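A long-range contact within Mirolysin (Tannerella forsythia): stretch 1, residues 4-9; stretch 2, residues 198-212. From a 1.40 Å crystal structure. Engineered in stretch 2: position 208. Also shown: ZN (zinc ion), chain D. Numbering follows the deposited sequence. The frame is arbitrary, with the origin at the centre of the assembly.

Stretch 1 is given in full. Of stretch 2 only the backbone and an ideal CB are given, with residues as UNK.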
# COMPACT_ATOMS: atom_id res chain seq x y z
N ARG A 4 -1.69 11.13 9.63
CA ARG A 4 -0.85 10.26 8.81
C ARG A 4 -0.23 11.07 7.65
O ARG A 4 -0.88 11.97 7.12
CB ARG A 4 -1.69 9.07 8.30
CG ARG A 4 -1.10 8.22 7.19
CD ARG A 4 -2.01 7.04 6.77
NE ARG A 4 -2.54 6.26 7.90
CZ ARG A 4 -1.83 5.40 8.63
NH1 ARG A 4 -0.54 5.20 8.37
NH2 ARG A 4 -2.40 4.73 9.62
N THR A 5 1.04 10.77 7.30
CA THR A 5 1.74 11.41 6.17
C THR A 5 2.00 10.33 5.14
O THR A 5 2.29 9.18 5.49
CB THR A 5 3.01 12.10 6.60
OG1 THR A 5 3.81 11.13 7.26
CG2 THR A 5 2.76 13.31 7.49
N CYS A 6 1.86 10.68 3.87
CA CYS A 6 2.00 9.73 2.78
C CYS A 6 2.50 10.43 1.55
O CYS A 6 2.02 11.53 1.25
CB CYS A 6 0.66 9.04 2.53
SG CYS A 6 0.64 7.89 1.14
N GLY A 7 3.43 9.81 0.83
CA GLY A 7 3.95 10.43 -0.37
C GLY A 7 3.22 10.01 -1.64
O GLY A 7 3.73 10.27 -2.74
N SER A 8 2.02 9.38 -1.52
CA SER A 8 1.30 8.92 -2.70
C SER A 8 -0.05 9.58 -2.89
O SER A 8 -1.04 8.92 -3.21
CB SER A 8 1.13 7.41 -2.65
OG SER A 8 2.40 6.78 -2.65
N GLU A 9 -0.08 10.90 -2.81
CA GLU A 9 -1.30 11.64 -3.10
C GLU A 9 -1.40 11.83 -4.62
O GLU A 9 -0.38 12.02 -5.28
CB GLU A 9 -1.28 13.01 -2.39
CG GLU A 9 -1.35 12.90 -0.87
CD GLU A 9 -1.23 14.16 -0.03
OE1 GLU A 9 -1.34 14.06 1.21
OE2 GLU A 9 -1.02 15.25 -0.61
N UNK A 198 1.15 6.49 17.46
CA UNK A 198 -0.09 5.76 17.18
C UNK A 198 -0.10 4.98 15.84
O UNK A 198 -1.17 4.56 15.39
CB UNK A 198 -1.25 6.75 17.19
N UNK A 199 1.06 4.80 15.21
CA UNK A 199 1.15 4.05 13.96
C UNK A 199 1.96 2.80 14.25
O UNK A 199 3.08 2.62 13.78
CB UNK A 199 1.78 4.88 12.84
N UNK A 200 1.38 1.95 15.12
CA UNK A 200 2.05 0.77 15.66
C UNK A 200 1.26 -0.52 15.46
O UNK A 200 1.51 -1.49 16.16
CB UNK A 200 2.32 0.97 17.15
N UNK A 201 0.31 -0.55 14.49
CA UNK A 201 -0.43 -1.79 14.22
C UNK A 201 -0.19 -2.27 12.79
O UNK A 201 -0.92 -3.17 12.33
CB UNK A 201 -1.93 -1.58 14.46
N UNK A 202 0.85 -1.74 12.13
CA UNK A 202 1.23 -2.18 10.79
C UNK A 202 0.34 -1.67 9.68
O UNK A 202 0.44 -2.18 8.55
CB UNK A 202 1.24 -3.71 10.74
N UNK A 203 -0.50 -0.64 9.96
CA UNK A 203 -1.40 -0.18 8.90
C UNK A 203 -0.74 0.80 7.93
O UNK A 203 -1.32 1.07 6.88
CB UNK A 203 -2.63 0.48 9.52
N UNK A 204 0.41 1.37 8.24
CA UNK A 204 1.11 2.21 7.27
C UNK A 204 1.40 1.35 6.03
O UNK A 204 1.16 1.77 4.89
CB UNK A 204 2.40 2.79 7.86
N UNK A 205 1.87 0.11 6.24
CA UNK A 205 2.12 -0.75 5.08
C UNK A 205 0.83 -1.24 4.44
O UNK A 205 0.81 -1.38 3.23
CB UNK A 205 2.98 -1.95 5.49
N UNK A 206 -0.24 -1.51 5.22
CA UNK A 206 -1.50 -1.91 4.58
C UNK A 206 -1.96 -0.82 3.62
O UNK A 206 -2.32 -1.11 2.46
CB UNK A 206 -2.58 -2.19 5.63
N UNK A 207 -1.88 0.45 4.09
CA UNK A 207 -2.27 1.60 3.28
C UNK A 207 -1.37 1.72 2.03
O UNK A 207 -1.89 1.92 0.91
CB UNK A 207 -2.20 2.88 4.11
N UNK A 208 -0.04 1.61 2.20
CA UNK A 208 0.90 1.74 1.07
C UNK A 208 0.70 0.63 0.08
O UNK A 208 0.75 0.88 -1.14
CB UNK A 208 2.35 1.74 1.56
N UNK A 209 0.51 -0.61 0.56
CA UNK A 209 0.29 -1.74 -0.36
C UNK A 209 -1.04 -1.51 -1.12
O UNK A 209 -1.12 -1.84 -2.31
CB UNK A 209 0.26 -3.07 0.40
N UNK A 210 -2.04 -0.89 -0.47
CA UNK A 210 -3.26 -0.52 -1.17
C UNK A 210 -2.94 0.36 -2.36
O UNK A 210 -3.44 0.12 -3.45
CB UNK A 210 -4.23 0.19 -0.23
N UNK A 211 -2.06 1.40 -2.20
CA UNK A 211 -1.65 2.21 -3.38
C UNK A 211 -0.90 1.38 -4.44
O UNK A 211 -1.12 1.58 -5.64
CB UNK A 211 -0.76 3.37 -2.93
N UNK A 212 -0.01 0.49 -4.01
CA UNK A 212 0.71 -0.37 -4.96
C UNK A 212 -0.27 -1.26 -5.76
O UNK A 212 0.04 -1.69 -6.89
CB UNK A 212 1.72 -1.24 -4.22
ZN ZN D . -1.46 7.22 0.99

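Position 198 lies beyond the reach of stretch 1, so the visible atoms hardly restrict it; the residue is Pro 198, preceded by a cis peptide bond.

Position 199 points its CB toward stretch 1, 5.0 Å from Arg 4 NH1. A flat ring could cover the guanidinium, or an acid could meet its charge; reaching the backbone N of Arg 4 as well takes a long side chain. In Tyr 199 the edge of the ring meets one face of the guanidinium, with Tyr 199 CD1 3.7 Å from Arg 4 NH2, and Tyr 199 OH reaches to 3.1 Å from Arg 4 N.

Positions 200 and 201 face open space as far as stretch 1 is concerned, and polar residues would serve; they are Asp 200 and Lys 201. Position 202 has a phi of 76°, which favours glycine, and Gly 202 is the N-cap of the helix that follows.

At 203 the CB points sideways, 4.3 Å from Arg 4 NH2, and many residues could pass beside it. Arg 203 does so by leading its end away, while its backbone O lies over the guanidinium face opposite Tyr 199.

Position 204 places its CB 3.8 Å from Arg 4 NH1, a donor. A short side chain with an oxygen acceptor would suit: serine, threonine or aspartate. Thr 204 OG1 lies at the guanidinium edge and accepts a hydrogen bond of 3.0 Å from Arg 4 NH1.

At 205 CB points away and 206 is out of reach, so many helix-compatible residues would do: Ala 205 and Thr 206.

Position 207 points toward stretch 1, with the zinc, bound by Cys 6 SG at 2.2 Å from ZN, within reach of a side chain. Histidine, cysteine or an acid could be a ligand. His 207 NE2 binds 2.0 Å from ZN, and Arg 4 CD packs over the ring face, 4.1 Å from the His 207 ring centroid.

Position 208 points sideways with nothing of stretch 1 within 5.5 Å of CB, so this contact leaves its choice free; Ala 208 is an engineered substitution. Position 209 is out of reach and equally free; it is Val 209. At 210 a CB would lie 3.1 Å from His 207 O, consistent with Gly 210.

Position 211, one helical turn after His 207, also points toward stretch 1, its CB 4.5 Å from Ser 8 CB and the zinc within reach. A further ligand suits, the second from this helix, and a ring would also offer Ser 8 a surface. His 211 NE2 binds 2.0 Å from ZN, while Ser 8 CB sits over the ring face, 3.8 Å from the His 211 centroid. An atom elsewhere completes the site.

Position 212 is unrestricted by stretch 1; it is Trp 212.

Stretch 2 198-212: PYDKGRTATHAVGHW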
# COMPACT_ATOMS: atom_id res chain seq x y z
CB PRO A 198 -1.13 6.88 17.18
CG PRO A 198 -0.40 8.03 16.55
CD PRO A 198 1.04 7.90 17.02
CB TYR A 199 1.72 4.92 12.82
CG TYR A 199 0.99 6.24 12.69
CD1 TYR A 199 -0.30 6.30 12.17
CD2 TYR A 199 1.57 7.43 13.13
CE1 TYR A 199 -0.99 7.50 12.08
CE2 TYR A 199 0.89 8.64 13.03
CZ TYR A 199 -0.39 8.67 12.51
OH TYR A 199 -1.06 9.86 12.40
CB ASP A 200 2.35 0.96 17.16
CG ASP A 200 1.11 1.19 18.01
OD1 ASP A 200 0.03 1.55 17.45
OD2 ASP A 200 1.23 1.10 19.25
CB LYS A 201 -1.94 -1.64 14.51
CG LYS A 201 -2.28 -1.16 15.92
CD LYS A 201 -1.88 -2.21 16.93
CE LYS A 201 -2.16 -1.83 18.37
NZ LYS A 201 -1.72 -2.93 19.25
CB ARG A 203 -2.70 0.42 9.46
CG ARG A 203 -3.82 -0.60 9.56
CD ARG A 203 -3.54 -1.75 10.51
NE ARG A 203 -4.57 -2.78 10.39
CZ ARG A 203 -5.64 -2.86 11.18
NH1 ARG A 203 -5.83 -1.95 12.13
NH2 ARG A 203 -6.54 -3.81 10.99
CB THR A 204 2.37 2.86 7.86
OG1 THR A 204 1.98 3.65 8.99
CG2 THR A 204 3.09 3.73 6.86
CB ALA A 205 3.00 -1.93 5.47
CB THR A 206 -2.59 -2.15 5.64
OG1 THR A 206 -2.14 -3.27 6.42
CG2 THR A 206 -3.95 -2.53 5.03
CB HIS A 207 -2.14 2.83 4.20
CG HIS A 207 -2.37 4.15 3.55
ND1 HIS A 207 -3.52 4.87 3.77
CD2 HIS A 207 -1.54 4.87 2.75
CE1 HIS A 207 -3.37 6.00 3.10
NE2 HIS A 207 -2.19 6.03 2.45
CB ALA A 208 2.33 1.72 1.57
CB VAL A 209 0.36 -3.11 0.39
CG1 VAL A 209 -0.08 -4.28 -0.49
CG2 VAL A 209 1.77 -3.35 0.93
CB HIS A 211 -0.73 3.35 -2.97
CG HIS A 211 -1.34 4.42 -2.09
ND1 HIS A 211 -2.47 5.13 -2.47
CD2 HIS A 211 -0.86 4.95 -0.95
CE1 HIS A 211 -2.64 6.06 -1.54
NE2 HIS A 211 -1.69 6.01 -0.63
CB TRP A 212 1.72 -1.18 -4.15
CG TRP A 212 2.57 -2.11 -4.94
CD1 TRP A 212 3.66 -1.79 -5.71
CD2 TRP A 212 2.45 -3.53 -4.98
NE1 TRP A 212 4.18 -2.93 -6.27
CE2 TRP A 212 3.43 -4.01 -5.88
CE3 TRP A 212 1.56 -4.43 -4.39
CZ2 TRP A 212 3.59 -5.38 -6.14
CZ3 TRP A 212 1.71 -5.78 -4.67
CH2 TRP A 212 2.69 -6.24 -5.56
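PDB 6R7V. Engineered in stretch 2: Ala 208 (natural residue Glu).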